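Long-range contact in AimR transcriptional regulator (Bacillus phage phi3T, PDB 5ZVV), which activates transcription of the phage aimX locus as a homodimer and, on binding the arbitrium peptide, becomes an inactive monomer, which leads to lysogeny: residues M147-N152 with K173-D178. Numbering follows the deposited sequence.
Sequences MLFFSN and KLLEFD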
loop_
_atom_site.group_PDB
_atom_site.type_symbol
_atom_site.label_atom_id
_atom_site.label_comp_id
_atom_site.label_asym_id
_atom_site.label_seq_id
_atom_site.Cartn_x
_atom_site.Cartn_y
_atom_site.Cartn_z
HETATM N N MSE A 147 -3.054 -22.319 -10.295
HETATM C CA MSE A 147 -4.025 -21.405 -9.719
HETATM C C MSE A 147 -3.514 -20.822 -8.409
HETATM O O MSE A 147 -3.733 -19.638 -8.139
HETATM C CB MSE A 147 -5.374 -22.094 -9.536
HETATM C CG MSE A 147 -6.154 -22.226 -10.847
HETATM SE SE MSE A 147 -6.208 -20.568 -11.907
HETATM C CE MSE A 147 -4.685 -20.871 -13.106
ATOM N N LEU A 148 -2.795 -21.633 -7.623
ATOM C CA LEU A 148 -2.116 -21.088 -6.451
ATOM C C LEU A 148 -1.239 -19.912 -6.850
ATOM O O LEU A 148 -1.154 -18.910 -6.130
ATOM C CB LEU A 148 -1.280 -22.168 -5.761
ATOM C CG LEU A 148 -2.007 -23.163 -4.854
ATOM C CD1 LEU A 148 -1.051 -24.263 -4.403
ATOM C CD2 LEU A 148 -2.619 -22.453 -3.656
ATOM N N PHE A 149 -0.602 -20.010 -8.018
ATOM C CA PHE A 149 0.141 -18.881 -8.556
ATOM C C PHE A 149 -0.806 -17.759 -8.966
ATOM O O PHE A 149 -0.664 -16.614 -8.514
ATOM C CB PHE A 149 0.990 -19.349 -9.742
ATOM C CG PHE A 149 1.919 -18.301 -10.291
ATOM C CD1 PHE A 149 1.474 -17.370 -11.215
ATOM C CD2 PHE A 149 3.247 -18.267 -9.904
ATOM C CE1 PHE A 149 2.330 -16.413 -11.726
ATOM C CE2 PHE A 149 4.110 -17.315 -10.414
ATOM C CZ PHE A 149 3.647 -16.385 -11.326
ATOM N N PHE A 150 -1.810 -18.081 -9.789
ATOM C CA PHE A 150 -2.581 -17.028 -10.442
ATOM C C PHE A 150 -3.493 -16.304 -9.464
ATOM O O PHE A 150 -3.725 -15.099 -9.615
ATOM C CB PHE A 150 -3.394 -17.599 -11.606
ATOM C CG PHE A 150 -3.996 -16.545 -12.492
ATOM C CD1 PHE A 150 -3.204 -15.839 -13.383
ATOM C CD2 PHE A 150 -5.349 -16.253 -12.426
ATOM C CE1 PHE A 150 -3.750 -14.865 -14.196
ATOM C CE2 PHE A 150 -5.903 -15.283 -13.237
ATOM C CZ PHE A 150 -5.100 -14.585 -14.124
ATOM N N SER A 151 -4.012 -17.007 -8.456
ATOM C CA SER A 151 -4.810 -16.339 -7.436
ATOM C C SER A 151 -4.011 -15.274 -6.700
ATOM O O SER A 151 -4.605 -14.411 -6.046
ATOM C CB SER A 151 -5.366 -17.358 -6.441
ATOM O OG SER A 151 -4.323 -18.037 -5.767
ATOM N N ASN A 152 -2.680 -15.309 -6.792
ATOM C CA ASN A 152 -1.855 -14.235 -6.259
ATOM C C ASN A 152 -1.429 -13.238 -7.328
ATOM O O ASN A 152 -1.504 -12.025 -7.103
ATOM C CB ASN A 152 -0.622 -14.814 -5.561
ATOM C CG ASN A 152 -0.960 -15.440 -4.223
ATOM O OD1 ASN A 152 -1.196 -14.736 -3.243
ATOM N ND2 ASN A 152 -0.995 -16.767 -4.177
ATOM N N LYS A 173 6.808 -10.852 -4.861
ATOM C CA LYS A 173 7.830 -11.564 -4.108
ATOM C C LYS A 173 7.334 -12.903 -3.581
ATOM O O LYS A 173 8.154 -13.731 -3.173
ATOM C CB LYS A 173 8.336 -10.694 -2.956
ATOM C CG LYS A 173 9.082 -9.454 -3.418
ATOM C CD LYS A 173 9.465 -8.565 -2.252
ATOM C CE LYS A 173 10.000 -7.229 -2.741
ATOM N NZ LYS A 173 10.326 -6.321 -1.605
ATOM N N LEU A 174 6.026 -13.143 -3.596
ATOM C CA LEU A 174 5.479 -14.424 -3.171
ATOM C C LEU A 174 5.303 -15.400 -4.327
ATOM O O LEU A 174 4.929 -16.554 -4.096
ATOM C CB LEU A 174 4.136 -14.212 -2.463
ATOM C CG LEU A 174 4.144 -13.233 -1.287
ATOM C CD1 LEU A 174 2.746 -13.088 -0.690
ATOM C CD2 LEU A 174 5.148 -13.665 -0.227
ATOM N N LEU A 175 5.564 -14.967 -5.558
ATOM C CA LEU A 175 5.389 -15.810 -6.736
ATOM C C LEU A 175 6.629 -16.675 -6.923
ATOM O O LEU A 175 7.681 -16.183 -7.345
ATOM C CB LEU A 175 5.132 -14.949 -7.970
ATOM C CG LEU A 175 3.899 -14.048 -7.915
ATOM C CD1 LEU A 175 3.800 -13.225 -9.184
ATOM C CD2 LEU A 175 2.645 -14.879 -7.711
ATOM N N GLU A 176 6.505 -17.964 -6.615
ATOM C CA GLU A 176 7.589 -18.928 -6.792
ATOM C C GLU A 176 7.367 -19.636 -8.123
ATOM O O GLU A 176 6.538 -20.543 -8.227
ATOM C CB GLU A 176 7.636 -19.916 -5.629
ATOM C CG GLU A 176 7.935 -19.288 -4.267
ATOM C CD GLU A 176 9.333 -18.697 -4.180
ATOM O OE1 GLU A 176 9.533 -17.747 -3.392
ATOM O OE2 GLU A 176 10.233 -19.181 -4.899
ATOM N N PHE A 177 8.106 -19.213 -9.151
ATOM C CA PHE A 177 7.980 -19.843 -10.461
ATOM C C PHE A 177 8.460 -21.288 -10.457
ATOM O O PHE A 177 8.044 -22.068 -11.320
ATOM C CB PHE A 177 8.747 -19.039 -11.512
ATOM C CG PHE A 177 8.030 -17.802 -11.973
ATOM C CD1 PHE A 177 7.120 -17.860 -13.017
ATOM C CD2 PHE A 177 8.263 -16.581 -11.363
ATOM C CE1 PHE A 177 6.458 -16.725 -13.445
ATOM C CE2 PHE A 177 7.604 -15.441 -11.786
ATOM C CZ PHE A 177 6.702 -15.514 -12.828
ATOM N N ASP A 178 9.322 -21.660 -9.506
ATOM C CA ASP A 178 9.771 -23.046 -9.411
ATOM C C ASP A 178 8.632 -23.986 -9.038
ATOM O O ASP A 178 8.682 -25.177 -9.366
ATOM C CB ASP A 178 10.908 -23.162 -8.397
ATOM C CG ASP A 178 12.221 -22.626 -8.932
ATOM O OD1 ASP A 178 12.270 -22.256 -10.123
ATOM O OD2 ASP A 178 13.206 -22.575 -8.161
#
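Residues 147-152 of helix 145-161 and the loop 173-178 meet through apolar side chains, with no hydrogen bond between them, a clear case of one aromatic ring tying a loop to a helix. The apolar contact centres on Phe149, whose CG stands anti to the backbone N (chi1 -174°), so that the ring reaches from helix 145-161 to the loop. Leu175 lies across it at about a right angle: its CD2 methyl sits over the middle of one ring face, a CH-pi contact 4.0 Å from the centroid of Phe149, while its CB packs against Phe149 CE2 at 3.6 Å. The same CD2 methyl also meets Asn152 CB, 3.9 Å away, one turn along the helix.

The aromatic contact is of another kind. Phe149 CE2 and CZ lie over one face of Phe177, CE2 above its centre, with Phe149 CZ 3.5 Å from Phe177 CZ; the planes meet obliquely at 57°. Phe189 of helix 184-203 adds a further, nearly parallel ring beside Phe149.

Within 147-152, two side chains bond back to carbonyls of the preceding turn. Asn152 ND2 turns to Leu148 O (2.9 Å), approaching nearly along the C=O axis, which holds the side-chain amide of Asn152 in place, while Asn152 CB points toward the loop. Ser151 OG reaches a lone pair of Met147 O, which also accepts the Ser151 backbone N-H.

Lys186 NZ bonds to Phe177 O, and Leu175 and Phe177 also touch Val193: a loop packed on helices 145-161 and 184-203, consistent with the all-helical, TPR-clan fold of the AimR family.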